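PDB 1EER: erythropoietin from Homo sapiens, which binds the erythropoietin receptor, causing it to dimerize and activate JAK2, and thereby controls red blood cell proliferation and differentiation. Local coordinates for residues A[13-18]-A[102-107]; A[19-24]-A[92-97]; A[57-62]-A[154-159]; A[62-67]-A[112-117]; A[96-101]-A[143-148]. The protein carries 5 engineered substitutions. All coordinates share one frame; numbering follows the deposited sequence.

Overall arrangement
The chain starts with helix 9-25, whose residues 13-18 (contact 1) and then 19-24 (contact 2) pack on helix 91-111; contact 2 is nested inside the loop that contact 1 closes. Helix 56-82 comes next. Its residues 57-62 close the long loop of contact 3 on helix 138-161, and 62-67 close that of contact 4, nested inside it, on the short helix 114-120. Contact 5 joins helices 91-111 and 138-161; it too is nested inside contact 3, and it crosses contacts 1 and 4. Contacts 1, 2 and 5 cluster in the bundle, while contacts 3 and 4, their centres about 7 Å apart, lie across the chain's centre from contact 2.

Contact 1 of 5, residues A[13-18]-A[102-107]; sequences ERYLLE and LRSLTT
Y15 of helix 9-25 lays one face of its ring against L105 of helix 91-111, where the first and third long helices of this four-helix-bundle cytokine pack together. Y15 CG lies beside the backbone N, opposite the carbonyl carbon (chi1 -55°), which sends the ring toward helix 91-111. The apolar part is tight. L105 CD2 comes within 3.6 Å of Y15 CD2, and L105 CG stands 4.1 Å above the ring plane toward its rim. The leucine runs antiparallel to the tyrosine side chain, with CD1 back at Y15 CB. L16 and L105 also both pack on L149 of helix 138-161. The phenol end is polar and water-bridged. S104 CB lies 3.3 Å from Y15 OH, but this is van der Waals contact, and S104 OG, 3.6 Å from the same oxygen, makes no direct hydrogen bond to it. S104 OG also bonds to S100 O, one turn back, and to the backbone of another protein chain, whose aromatic side chain packs on Y15. A water in the plane of the phenol ring, at its edge, joins the two hydroxyls: it sits 2.9 Å from Y15 OH and donates to S104 OG at 2.7 Å.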
# COMPACT_ATOMS: atom_id res chain seq x y z
N GLU A 13 3.68 -0.66 -3.25
CA GLU A 13 2.54 -0.44 -2.36
C GLU A 13 2.87 0.30 -1.08
O GLU A 13 2.02 1.02 -0.55
CB GLU A 13 1.89 -1.78 -2.01
CG GLU A 13 0.70 -1.64 -1.08
CD GLU A 13 -0.31 -2.76 -1.24
OE1 GLU A 13 -0.96 -2.84 -2.32
OE2 GLU A 13 -0.47 -3.55 -0.29
N ARG A 14 4.09 0.12 -0.57
CA ARG A 14 4.49 0.79 0.66
C ARG A 14 4.25 2.29 0.53
O ARG A 14 3.72 2.93 1.44
CB ARG A 14 5.97 0.54 0.96
CG ARG A 14 6.41 1.12 2.30
CD ARG A 14 7.90 1.39 2.33
NE ARG A 14 8.23 2.42 3.30
CZ ARG A 14 9.44 2.95 3.47
NH1 ARG A 14 10.45 2.52 2.72
NH2 ARG A 14 9.64 3.90 4.37
N TYR A 15 4.64 2.84 -0.61
CA TYR A 15 4.49 4.27 -0.84
C TYR A 15 3.04 4.69 -1.07
O TYR A 15 2.60 5.73 -0.58
CB TYR A 15 5.38 4.67 -2.02
CG TYR A 15 6.83 4.28 -1.79
CD1 TYR A 15 7.63 4.97 -0.88
CD2 TYR A 15 7.39 3.19 -2.46
CE1 TYR A 15 8.94 4.59 -0.63
CE2 TYR A 15 8.70 2.79 -2.22
CZ TYR A 15 9.48 3.50 -1.30
OH TYR A 15 10.78 3.12 -1.07
N LEU A 16 2.29 3.86 -1.79
CA LEU A 16 0.89 4.17 -2.05
C LEU A 16 0.12 4.27 -0.74
O LEU A 16 -0.74 5.14 -0.59
CB LEU A 16 0.27 3.10 -2.95
CG LEU A 16 0.44 3.31 -4.46
CD1 LEU A 16 1.89 3.69 -4.81
CD2 LEU A 16 0.03 2.03 -5.17
N LEU A 17 0.41 3.38 0.21
CA LEU A 17 -0.28 3.41 1.49
C LEU A 17 0.17 4.61 2.32
O LEU A 17 -0.61 5.17 3.09
CB LEU A 17 -0.05 2.11 2.26
CG LEU A 17 -0.62 0.86 1.58
CD1 LEU A 17 -0.19 -0.37 2.36
CD2 LEU A 17 -2.13 0.96 1.48
N GLU A 18 1.42 5.01 2.16
CA GLU A 18 1.93 6.17 2.87
C GLU A 18 1.16 7.39 2.38
O GLU A 18 0.68 8.20 3.18
CB GLU A 18 3.41 6.37 2.56
CG GLU A 18 4.33 6.26 3.77
CD GLU A 18 5.75 5.91 3.38
OE1 GLU A 18 6.26 6.46 2.38
OE2 GLU A 18 6.36 5.07 4.08
N LEU A 102 9.24 9.84 -2.76
CA LEU A 102 9.35 10.30 -4.15
C LEU A 102 10.76 10.08 -4.66
O LEU A 102 10.97 9.75 -5.83
CB LEU A 102 8.97 11.78 -4.26
CG LEU A 102 7.46 12.06 -4.35
CD1 LEU A 102 7.19 13.55 -4.33
CD2 LEU A 102 6.91 11.45 -5.63
N ARG A 103 11.74 10.23 -3.78
CA ARG A 103 13.13 10.04 -4.17
C ARG A 103 13.36 8.58 -4.54
O ARG A 103 14.03 8.28 -5.53
CB ARG A 103 14.08 10.45 -3.03
CG ARG A 103 15.55 10.49 -3.44
CD ARG A 103 16.49 10.65 -2.24
NE ARG A 103 16.47 12.01 -1.70
CZ ARG A 103 15.98 12.33 -0.51
NH1 ARG A 103 15.47 11.39 0.27
NH2 ARG A 103 15.98 13.59 -0.10
N SER A 104 12.80 7.67 -3.76
CA SER A 104 12.95 6.25 -4.02
C SER A 104 12.22 5.86 -5.31
O SER A 104 12.76 5.14 -6.15
CB SER A 104 12.42 5.44 -2.84
OG SER A 104 13.15 5.74 -1.67
N LEU A 105 10.99 6.34 -5.45
CA LEU A 105 10.20 6.04 -6.63
C LEU A 105 10.89 6.52 -7.90
O LEU A 105 10.87 5.83 -8.92
CB LEU A 105 8.81 6.68 -6.50
CG LEU A 105 7.97 6.07 -5.37
CD1 LEU A 105 6.76 6.94 -5.08
CD2 LEU A 105 7.55 4.66 -5.76
N THR A 106 11.50 7.70 -7.84
CA THR A 106 12.22 8.25 -9.00
C THR A 106 13.34 7.31 -9.45
O THR A 106 13.53 7.08 -10.65
CB THR A 106 12.87 9.61 -8.68
OG1 THR A 106 11.86 10.55 -8.31
CG2 THR A 106 13.63 10.12 -9.89
N THR A 107 14.10 6.79 -8.48
CA THR A 107 15.19 5.89 -8.78
C THR A 107 14.60 4.59 -9.31
O THR A 107 15.08 4.03 -10.29
CB THR A 107 16.04 5.59 -7.52
OG1 THR A 107 16.66 6.80 -7.06
CG2 THR A 107 17.12 4.57 -7.83
O HOH W 1 12.15 5.03 0.71

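Contact 2 of 5, residues A[19-24]-A[92-97]; sequences AKEAEK and QLHVDK. Engineered in segment 19-24: K24 (natural residue Asn).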
# COMPACT_ATOMS: atom_id res chain seq x y z
N ALA A 19 1.04 7.51 1.06
CA ALA A 19 0.34 8.62 0.43
C ALA A 19 -1.13 8.68 0.84
O ALA A 19 -1.69 9.76 1.03
CB ALA A 19 0.47 8.54 -1.09
N LYS A 20 -1.75 7.50 0.99
CA LYS A 20 -3.15 7.41 1.39
C LYS A 20 -3.30 8.01 2.79
O LYS A 20 -4.22 8.79 3.05
CB LYS A 20 -3.59 5.95 1.41
CG LYS A 20 -5.05 5.70 1.78
CD LYS A 20 -5.46 4.30 1.34
CE LYS A 20 -6.59 3.76 2.18
NZ LYS A 20 -7.88 4.43 1.88
N GLU A 21 -2.37 7.66 3.68
CA GLU A 21 -2.41 8.16 5.04
C GLU A 21 -2.17 9.67 5.04
O GLU A 21 -2.80 10.41 5.79
CB GLU A 21 -1.36 7.44 5.90
CG GLU A 21 -1.34 7.85 7.36
CD GLU A 21 -2.64 7.54 8.10
OE1 GLU A 21 -3.44 6.74 7.58
OE2 GLU A 21 -2.85 8.10 9.20
N ALA A 22 -1.26 10.12 4.18
CA ALA A 22 -0.97 11.54 4.10
C ALA A 22 -2.26 12.25 3.66
O ALA A 22 -2.72 13.19 4.32
CB ALA A 22 0.14 11.79 3.08
N GLU A 23 -2.83 11.80 2.55
CA GLU A 23 -4.06 12.38 2.03
C GLU A 23 -5.18 12.32 3.08
O GLU A 23 -5.85 13.32 3.35
CB GLU A 23 -4.49 11.65 0.75
CG GLU A 23 -5.94 11.85 0.34
CD GLU A 23 -6.86 10.81 0.95
OE1 GLU A 23 -6.66 9.60 0.67
OE2 GLU A 23 -7.78 11.18 1.72
N LYS A 24 -5.36 11.15 3.68
CA LYS A 24 -6.41 10.99 4.68
C LYS A 24 -6.25 11.97 5.84
O LYS A 24 -7.21 12.62 6.25
CB LYS A 24 -6.43 9.56 5.20
CG LYS A 24 -7.46 9.30 6.29
CD LYS A 24 -7.17 7.98 7.02
CE LYS A 24 -6.35 8.22 8.29
NZ LYS A 24 -5.68 6.98 8.78
N GLN A 92 4.66 17.68 9.10
CA GLN A 92 6.08 17.36 8.99
C GLN A 92 6.47 15.96 8.54
O GLN A 92 7.13 15.80 7.51
CB GLN A 92 6.80 17.67 10.30
CG GLN A 92 8.32 17.78 10.15
CD GLN A 92 8.75 18.86 9.16
OE1 GLN A 92 9.28 18.56 8.09
NE2 GLN A 92 8.52 20.11 9.53
N LEU A 93 6.06 14.93 9.29
CA LEU A 93 6.44 13.57 8.93
C LEU A 93 5.91 13.11 7.59
O LEU A 93 6.62 12.41 6.86
CB LEU A 93 6.01 12.57 10.01
CG LEU A 93 4.66 12.75 10.70
CD1 LEU A 93 4.17 11.39 11.17
CD2 LEU A 93 4.79 13.73 11.87
N HIS A 94 4.69 13.51 7.24
CA HIS A 94 4.10 13.11 5.97
C HIS A 94 4.90 13.72 4.83
O HIS A 94 5.08 13.09 3.79
CB HIS A 94 2.64 13.57 5.87
CG HIS A 94 1.74 12.92 6.88
ND1 HIS A 94 1.40 11.59 6.83
CD2 HIS A 94 1.12 13.43 7.98
CE1 HIS A 94 0.61 11.30 7.85
NE2 HIS A 94 0.43 12.39 8.56
N VAL A 95 5.39 14.94 5.03
CA VAL A 95 6.19 15.61 4.00
C VAL A 95 7.57 14.94 3.88
O VAL A 95 8.10 14.77 2.78
CB VAL A 95 6.39 17.10 4.34
CG1 VAL A 95 7.38 17.72 3.38
CG2 VAL A 95 5.06 17.83 4.29
N ASP A 96 8.15 14.58 5.02
CA ASP A 96 9.45 13.94 5.05
C ASP A 96 9.37 12.56 4.39
O ASP A 96 10.30 12.13 3.71
CB ASP A 96 9.95 13.82 6.49
CG ASP A 96 10.52 15.14 7.03
OD1 ASP A 96 10.83 16.05 6.23
OD2 ASP A 96 10.64 15.27 8.27
N LYS A 97 8.25 11.88 4.59
CA LYS A 97 8.07 10.57 3.97
C LYS A 97 7.87 10.75 2.45
O LYS A 97 8.34 9.94 1.65
CB LYS A 97 6.85 9.86 4.57
CG LYS A 97 7.00 9.47 6.02
CD LYS A 97 5.65 9.41 6.69
CE LYS A 97 5.70 8.55 7.92
NZ LYS A 97 6.23 7.20 7.60
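A22 and H94 bring the two backbones close together, their CA atoms 5.6 Å apart, on helices that run in broadly opposite directions. Both segments are helical throughout, with bonds such as E23 N to A19 O on one side and K97 N to L93 O on the other. With only a methyl group on A22, the histidine can lie almost against the main chain: H94 ND1 is 3.6 Å from A22 CA and 4.0 Å from A22 CB. The H94 side chain leaves its helix with CG beside the backbone N (chi1 -64°), which carries the imidazole across the gap. The contact joins the C-terminal part of helix 9-25 to the N-terminal part of helix 91-111 in the long-chain four-helix bundle. F142 of helix 138-161 packs on both A22 and H94, and I25 touches H94 as well. E21 CG comes in edge-on to the imidazole, 4.0 Å from H94 CE1. E21 bends at chi2 (63°), and its carboxylate is tilted 37° from the imidazole plane. The engineered K24, one turn on, grips that carboxylate: K24 NZ donates to the syn lone pair of E21 OE1 at 2.6 Å in a salt bridge. The other oxygen, E21 OE2, stays 5.4 Å from H94 NE2, and the two do not touch.

Contact 3 of 5, residues A[57-62]-A[154-159]; sequences GQQAVE and KLYTGE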
# COMPACT_ATOMS: atom_id res chain seq x y z
N GLY A 57 4.50 4.16 -24.85
CA GLY A 57 5.62 5.00 -24.50
C GLY A 57 5.20 6.32 -23.88
O GLY A 57 5.92 6.88 -23.06
N GLN A 58 4.02 6.80 -24.28
CA GLN A 58 3.48 8.05 -23.75
C GLN A 58 3.10 7.90 -22.28
O GLN A 58 3.04 8.89 -21.53
CB GLN A 58 2.25 8.49 -24.57
CG GLN A 58 1.58 9.78 -24.08
CD GLN A 58 2.52 10.97 -24.03
OE1 GLN A 58 3.51 11.04 -24.78
NE2 GLN A 58 2.23 11.92 -23.14
N GLN A 59 2.84 6.67 -21.84
CA GLN A 59 2.52 6.46 -20.44
C GLN A 59 3.79 6.86 -19.67
O GLN A 59 3.74 7.55 -18.66
CB GLN A 59 2.17 5.00 -20.18
CG GLN A 59 1.01 4.46 -21.02
CD GLN A 59 0.66 3.02 -20.67
OE1 GLN A 59 1.29 2.41 -19.80
NE2 GLN A 59 -0.35 2.47 -21.34
N ALA A 60 4.94 6.41 -20.18
CA ALA A 60 6.24 6.71 -19.59
C ALA A 60 6.43 8.23 -19.48
O ALA A 60 6.77 8.74 -18.42
CB ALA A 60 7.35 6.11 -20.45
N VAL A 61 6.20 8.94 -20.58
CA VAL A 61 6.33 10.39 -20.61
C VAL A 61 5.52 11.04 -19.49
O VAL A 61 6.05 11.79 -18.67
CB VAL A 61 5.85 10.98 -21.96
CG1 VAL A 61 5.95 12.51 -21.94
CG2 VAL A 61 6.68 10.40 -23.10
N GLU A 62 4.23 10.73 -19.47
CA GLU A 62 3.34 11.28 -18.45
C GLU A 62 3.82 11.04 -17.01
O GLU A 62 3.92 11.98 -16.23
CB GLU A 62 1.94 10.69 -18.61
CG GLU A 62 1.03 11.51 -19.50
CD GLU A 62 -0.38 10.95 -19.55
OE1 GLU A 62 -0.95 10.68 -18.47
OE2 GLU A 62 -0.91 10.77 -20.66
N LYS A 154 0.93 3.78 -10.84
CA LYS A 154 0.64 2.36 -10.66
C LYS A 154 0.29 1.74 -12.00
O LYS A 154 0.80 0.67 -12.34
CB LYS A 154 -0.52 2.16 -9.67
CG LYS A 154 -0.89 0.71 -9.43
CD LYS A 154 0.34 -0.17 -9.16
CE LYS A 154 0.01 -1.32 -8.20
NZ LYS A 154 0.87 -2.52 -8.39
N LEU A 155 -0.56 2.42 -12.77
CA LEU A 155 -0.97 1.93 -14.09
C LEU A 155 0.22 1.71 -15.01
O LEU A 155 0.35 0.66 -15.64
CB LEU A 155 -1.95 2.89 -14.74
CG LEU A 155 -3.39 2.88 -14.19
CD1 LEU A 155 -4.23 3.90 -14.95
CD2 LEU A 155 -4.00 1.48 -14.32
N TYR A 156 1.09 2.71 -15.10
CA TYR A 156 2.27 2.60 -15.95
C TYR A 156 3.14 1.42 -15.47
O TYR A 156 3.54 0.56 -16.26
CB TYR A 156 3.07 3.90 -15.91
CG TYR A 156 4.47 3.72 -16.45
CD1 TYR A 156 4.67 3.43 -17.80
CD2 TYR A 156 5.57 3.75 -15.60
CE1 TYR A 156 5.94 3.17 -18.29
CE2 TYR A 156 6.85 3.49 -16.10
CZ TYR A 156 7.02 3.20 -17.44
OH TYR A 156 8.26 2.91 -17.95
N THR A 157 3.43 1.39 -14.17
CA THR A 157 4.27 0.34 -13.60
C THR A 157 3.71 -1.07 -13.84
O THR A 157 4.47 -2.00 -14.10
CB THR A 157 4.44 0.53 -12.09
OG1 THR A 157 5.25 1.69 -11.84
CG2 THR A 157 5.12 -0.67 -11.48
N GLY A 158 2.39 -1.22 -13.75
CA GLY A 158 1.78 -2.51 -13.97
C GLY A 158 2.03 -3.05 -15.37
O GLY A 158 2.40 -4.21 -15.53
N GLU A 159 1.83 -2.21 -16.38
CA GLU A 159 2.04 -2.65 -17.75
C GLU A 159 3.50 -2.87 -18.10
O GLU A 159 3.85 -3.86 -18.75
CB GLU A 159 1.45 -1.63 -18.72
CG GLU A 159 1.79 -1.89 -20.17
CD GLU A 159 0.55 -1.97 -21.06
OE1 GLU A 159 -0.39 -1.17 -20.86
OE2 GLU A 159 0.53 -2.83 -21.97
O HOH W 2 3.59 1.15 -19.63
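A60 and Q59 of helix 56-82 receive the ring of Y156 from helix 138-161. A60 CA stands over one face, 4.2 Å from the ring centroid and 28° off its normal, a CH-pi contact made by the backbone carbon itself. The methyl group extends it, A60 CB lying 3.9 Å from Y156 CE1, while Q59 CB touches Y156 CD1 at 3.8 Å. A chi1 of 164° turns the Y156 ring away from its own main-chain nitrogen and swings the phenol across to the facing helix. Q59 is extended beyond CG, which brings its OE1 near Y156 CA, and its amide is nearly perpendicular to the phenol ring, so the two planes do not stack. The amide instead meets a water that donates to Q59 OE1 at 2.6 Å and, weakly, to Y156 O. At the margin Q59 NE2 and E159 OE1 stand 3.7 Å apart, close but not hydrogen-bonded.

Farther out, E117 of helix 114-120 packs on both A60 and Y156, A114 and L112 add to the tyrosine's surroundings, and W51 of helix 48-51 touches Q59. The segment axes, 9.7 Å apart at closest approach and 140° between their directions, fit the second and fourth helices of an up-up-down-down bundle meeting near one end. No direct hydrogen bond joins the two segments. Their hold therefore rests on dispersion and CH-pi contact, with one water bridging Q59 OE1 and, only weakly, Y156 O.

Contact 4 of 5, residues A[62-67]-A[112-117]; sequences EVWQGL and LGAQKE
W64 of helix 56-82 turns one face of its indole to Q115 of the short helix 114-120, an extra helix that follows the third long helix of the cytokine four-helix bundle. G113 makes the turn between the two: with positive phi it closes helix 91-111 in a Schellman motif and is also the N-cap residue of the next helix. In the tryptophan, chi1 of -178° carries the indole away from its own helix toward 114-117. Q115 CB sits over the six-membered ring, 3.5 Å from the centroid and 18° off the normal, a CH-pi contact. The glutamine, likewise trans about chi1 and extended beyond CG, runs on across the flank of the indole: Q115 CG is 3.4 Å from W64 CE2, and Q115 NE2 is 3.3 Å from W64 CZ2. Its amide is tilted 53° from the ring plane, so it does not lie flat on it. A114 CB meets the indole at W64 CE3, 4.0 Å away, and T106 of helix 91-111 touches the tryptophan as well. At the indole edge, in the ring plane, a water accepts from W64 NE1 at 2.9 Å and from Q115 NE2 at 2.6 Å.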
# COMPACT_ATOMS: atom_id res chain seq x y z
N GLU A 62 4.23 10.73 -19.47
CA GLU A 62 3.34 11.28 -18.45
C GLU A 62 3.82 11.04 -17.01
O GLU A 62 3.92 11.98 -16.23
CB GLU A 62 1.94 10.69 -18.61
CG GLU A 62 1.03 11.51 -19.50
CD GLU A 62 -0.38 10.95 -19.55
OE1 GLU A 62 -0.95 10.68 -18.47
OE2 GLU A 62 -0.91 10.77 -20.66
N VAL A 63 4.09 9.78 -16.67
CA VAL A 63 4.51 9.43 -15.31
C VAL A 63 5.86 10.02 -14.87
O VAL A 63 5.97 10.61 -13.80
CB VAL A 63 4.53 7.89 -15.13
CG1 VAL A 63 5.10 7.51 -13.76
CG2 VAL A 63 3.12 7.34 -15.28
N TRP A 64 6.87 9.86 -15.71
CA TRP A 64 8.19 10.37 -15.39
C TRP A 64 8.19 11.88 -15.20
O TRP A 64 8.70 12.39 -14.19
CB TRP A 64 9.18 9.98 -16.49
CG TRP A 64 10.55 10.44 -16.17
CD1 TRP A 64 11.21 11.49 -16.74
CD2 TRP A 64 11.41 9.93 -15.16
NE1 TRP A 64 12.43 11.67 -16.13
CE2 TRP A 64 12.58 10.72 -15.16
CE3 TRP A 64 11.31 8.88 -14.24
CZ2 TRP A 64 13.64 10.49 -14.27
CZ3 TRP A 64 12.36 8.65 -13.37
CH2 TRP A 64 13.51 9.46 -13.39
N GLN A 65 7.63 12.62 -16.15
CA GLN A 65 7.61 14.06 -16.01
C GLN A 65 6.68 14.47 -14.88
O GLN A 65 7.03 15.34 -14.08
CB GLN A 65 7.15 14.70 -17.30
CG GLN A 65 8.15 14.55 -18.40
CD GLN A 65 7.67 15.15 -19.68
OE1 GLN A 65 8.08 14.75 -20.76
NE2 GLN A 65 6.79 16.13 -19.57
N GLY A 66 5.52 13.83 -14.79
CA GLY A 66 4.59 14.17 -13.73
C GLY A 66 5.21 14.01 -12.35
O GLY A 66 5.02 14.84 -11.47
N LEU A 67 5.94 12.91 -12.18
CA LEU A 67 6.62 12.61 -10.91
C LEU A 67 7.67 13.66 -10.59
O LEU A 67 7.84 14.04 -9.43
CB LEU A 67 7.28 11.24 -11.00
CG LEU A 67 7.69 10.57 -9.68
CD1 LEU A 67 6.44 10.15 -8.91
CD2 LEU A 67 8.58 9.37 -9.99
N LEU A 112 13.25 1.12 -14.36
CA LEU A 112 12.17 0.53 -15.14
C LEU A 112 12.24 1.01 -16.59
O LEU A 112 11.56 0.46 -17.47
CB LEU A 112 10.82 0.93 -14.53
CG LEU A 112 9.67 -0.09 -14.43
CD1 LEU A 112 8.37 0.65 -14.65
CD2 LEU A 112 9.82 -1.22 -15.44
N GLY A 113 13.05 2.03 -16.85
CA GLY A 113 13.20 2.53 -18.20
C GLY A 113 12.33 3.74 -18.49
O GLY A 113 12.32 4.23 -19.62
N ALA A 114 11.64 4.21 -17.46
CA ALA A 114 10.74 5.36 -17.56
C ALA A 114 11.40 6.65 -18.03
O ALA A 114 10.86 7.34 -18.90
CB ALA A 114 10.07 5.60 -16.21
N GLN A 115 12.55 6.98 -17.46
CA GLN A 115 13.25 8.19 -17.85
C GLN A 115 13.77 8.13 -19.28
O GLN A 115 13.71 9.11 -20.02
CB GLN A 115 14.42 8.48 -16.90
CG GLN A 115 15.11 9.78 -17.25
CD GLN A 115 16.30 10.05 -16.38
OE1 GLN A 115 17.11 9.16 -16.11
NE2 GLN A 115 16.41 11.29 -15.92
N LYS A 116 14.29 6.97 -19.67
CA LYS A 116 14.80 6.79 -21.02
C LYS A 116 13.68 6.92 -22.05
O LYS A 116 13.79 7.67 -23.02
CB LYS A 116 15.45 5.41 -21.16
CG LYS A 116 16.38 5.29 -22.35
CD LYS A 116 15.84 4.31 -23.37
CE LYS A 116 15.82 4.91 -24.76
NZ LYS A 116 15.23 3.96 -25.76
N GLU A 117 12.60 6.18 -21.83
CA GLU A 117 11.44 6.19 -22.73
C GLU A 117 10.80 7.57 -22.79
O GLU A 117 10.45 8.06 -23.86
CB GLU A 117 10.41 5.16 -22.27
CG GLU A 117 9.96 4.17 -23.35
CD GLU A 117 8.76 3.31 -22.94
OE1 GLU A 117 8.42 3.26 -21.73
OE2 GLU A 117 8.16 2.69 -23.83
O HOH W 3 14.86 13.17 -16.71

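Contact 5 of 5, residues A[96-101]-A[143-148]; sequences DKAVSG and RVYSNF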
# COMPACT_ATOMS: atom_id res chain seq x y z
N ASP A 96 8.15 14.58 5.02
CA ASP A 96 9.45 13.94 5.05
C ASP A 96 9.37 12.56 4.39
O ASP A 96 10.30 12.13 3.71
CB ASP A 96 9.95 13.82 6.49
CG ASP A 96 10.52 15.14 7.03
OD1 ASP A 96 10.83 16.05 6.23
OD2 ASP A 96 10.64 15.27 8.27
N LYS A 97 8.25 11.88 4.59
CA LYS A 97 8.07 10.57 3.97
C LYS A 97 7.87 10.75 2.45
O LYS A 97 8.34 9.94 1.65
CB LYS A 97 6.85 9.86 4.57
CG LYS A 97 7.00 9.47 6.02
CD LYS A 97 5.65 9.41 6.69
CE LYS A 97 5.70 8.55 7.92
NZ LYS A 97 6.23 7.20 7.60
N ALA A 98 7.16 11.81 2.06
CA ALA A 98 6.89 12.10 0.66
C ALA A 98 8.18 12.43 -0.08
O ALA A 98 8.43 11.91 -1.17
CB ALA A 98 5.91 13.27 0.56
N VAL A 99 9.00 13.29 0.52
CA VAL A 99 10.27 13.65 -0.10
C VAL A 99 11.11 12.38 -0.21
O VAL A 99 11.73 12.12 -1.25
CB VAL A 99 11.03 14.70 0.77
CG1 VAL A 99 12.43 14.92 0.21
CG2 VAL A 99 10.26 16.02 0.79
N SER A 100 11.09 11.59 0.85
CA SER A 100 11.84 10.34 0.91
C SER A 100 11.29 9.32 -0.08
O SER A 100 12.04 8.69 -0.84
CB SER A 100 11.78 9.78 2.32
OG SER A 100 12.27 8.45 2.35
N GLY A 101 9.97 9.16 -0.06
CA GLY A 101 9.32 8.21 -0.96
C GLY A 101 9.47 8.57 -2.43
O GLY A 101 9.79 7.70 -3.24
N ARG A 143 -3.38 15.00 -1.60
CA ARG A 143 -4.41 14.25 -2.33
C ARG A 143 -3.87 13.96 -3.73
O ARG A 143 -4.06 12.88 -4.27
CB ARG A 143 -5.70 15.07 -2.42
CG ARG A 143 -6.77 14.44 -3.30
CD ARG A 143 -8.08 15.23 -3.27
NE ARG A 143 -7.97 16.55 -3.89
CZ ARG A 143 -8.12 17.70 -3.24
NH1 ARG A 143 -8.39 17.69 -1.94
NH2 ARG A 143 -8.02 18.86 -3.88
N VAL A 144 -3.17 14.94 -4.30
CA VAL A 144 -2.58 14.79 -5.63
C VAL A 144 -1.45 13.73 -5.57
O VAL A 144 -1.29 12.92 -6.48
CB VAL A 144 -1.99 16.16 -6.13
CG1 VAL A 144 -0.99 15.93 -7.25
CG2 VAL A 144 -3.11 17.07 -6.60
N TYR A 145 -0.68 13.77 -4.48
CA TYR A 145 0.42 12.84 -4.27
C TYR A 145 -0.12 11.42 -4.32
O TYR A 145 0.42 10.57 -5.03
CB TYR A 145 1.08 13.12 -2.90
CG TYR A 145 2.12 12.12 -2.45
CD1 TYR A 145 3.17 11.75 -3.29
CD2 TYR A 145 2.08 11.58 -1.17
CE1 TYR A 145 4.17 10.87 -2.86
CE2 TYR A 145 3.08 10.69 -0.72
CZ TYR A 145 4.12 10.35 -1.57
OH TYR A 145 5.10 9.48 -1.14
N SER A 146 -1.20 11.16 -3.58
CA SER A 146 -1.84 9.84 -3.55
C SER A 146 -2.48 9.45 -4.88
O SER A 146 -2.27 8.35 -5.38
CB SER A 146 -2.90 9.79 -2.43
OG SER A 146 -3.57 8.55 -2.41
N ASN A 147 -3.27 10.36 -5.47
CA ASN A 147 -3.93 10.07 -6.73
C ASN A 147 -2.93 9.77 -7.84
O ASN A 147 -3.19 8.93 -8.71
CB ASN A 147 -4.83 11.24 -7.15
CG ASN A 147 -6.23 11.15 -6.57
OD1 ASN A 147 -6.65 10.10 -6.08
ND2 ASN A 147 -6.97 12.24 -6.62
N PHE A 148 -1.78 10.45 -7.82
CA PHE A 148 -0.75 10.22 -8.84
C PHE A 148 -0.07 8.85 -8.72
O PHE A 148 0.06 8.11 -9.71
CB PHE A 148 0.32 11.31 -8.79
CG PHE A 148 1.24 11.30 -9.98
CD1 PHE A 148 2.34 10.46 -10.02
CD2 PHE A 148 1.00 12.14 -11.07
CE1 PHE A 148 3.19 10.44 -11.12
CE2 PHE A 148 1.84 12.13 -12.18
CZ PHE A 148 2.94 11.28 -12.20
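A buried van der Waals contact, chiefly Y145 on A98 with G101 beside the phenol oxygen, joins the third and fourth long helices of the four-helix bundle, close to the centre of the chain. Helices 91-111 and 138-161 run the same way here, as expected for the last two helices of the up-up-down-down topology. Their segment axes differ by 36° and come no nearer than 12.3 Å, a wide gap that the tyrosine ring spans. With chi1 at 172° the Y145 ring is set opposite the main-chain nitrogen, and this points the phenol at the other helix.

A98 CB lies over one face, 3.9 Å above the ring plane and displaced toward the rim, with Y145 CE2 its neighbour at 4.0 Å. The opposite face belongs to helix 9-25, where the A19 methyl also packs on Y145 CE2, so the ring is sandwiched between two alanine methyls from different helices. L102, one turn beyond A98, packs its CG on Y145 CE1, and V74 of helix 56-82 backs A98. All four long helices thus converge around this tyrosine.

The outer flanks face other protein chains instead: K97 NZ forms a salt bridge with an acidic side chain of one of them, and R143 NH2 with an acidic side chain of a second. Deep inside, the phenol oxygen forms no hydrogen bond between the segments. Y145 OH rests 3.6 Å from A98 CA, and G101, without a side chain, leaves its CA 4.4 Å from Y145 OH.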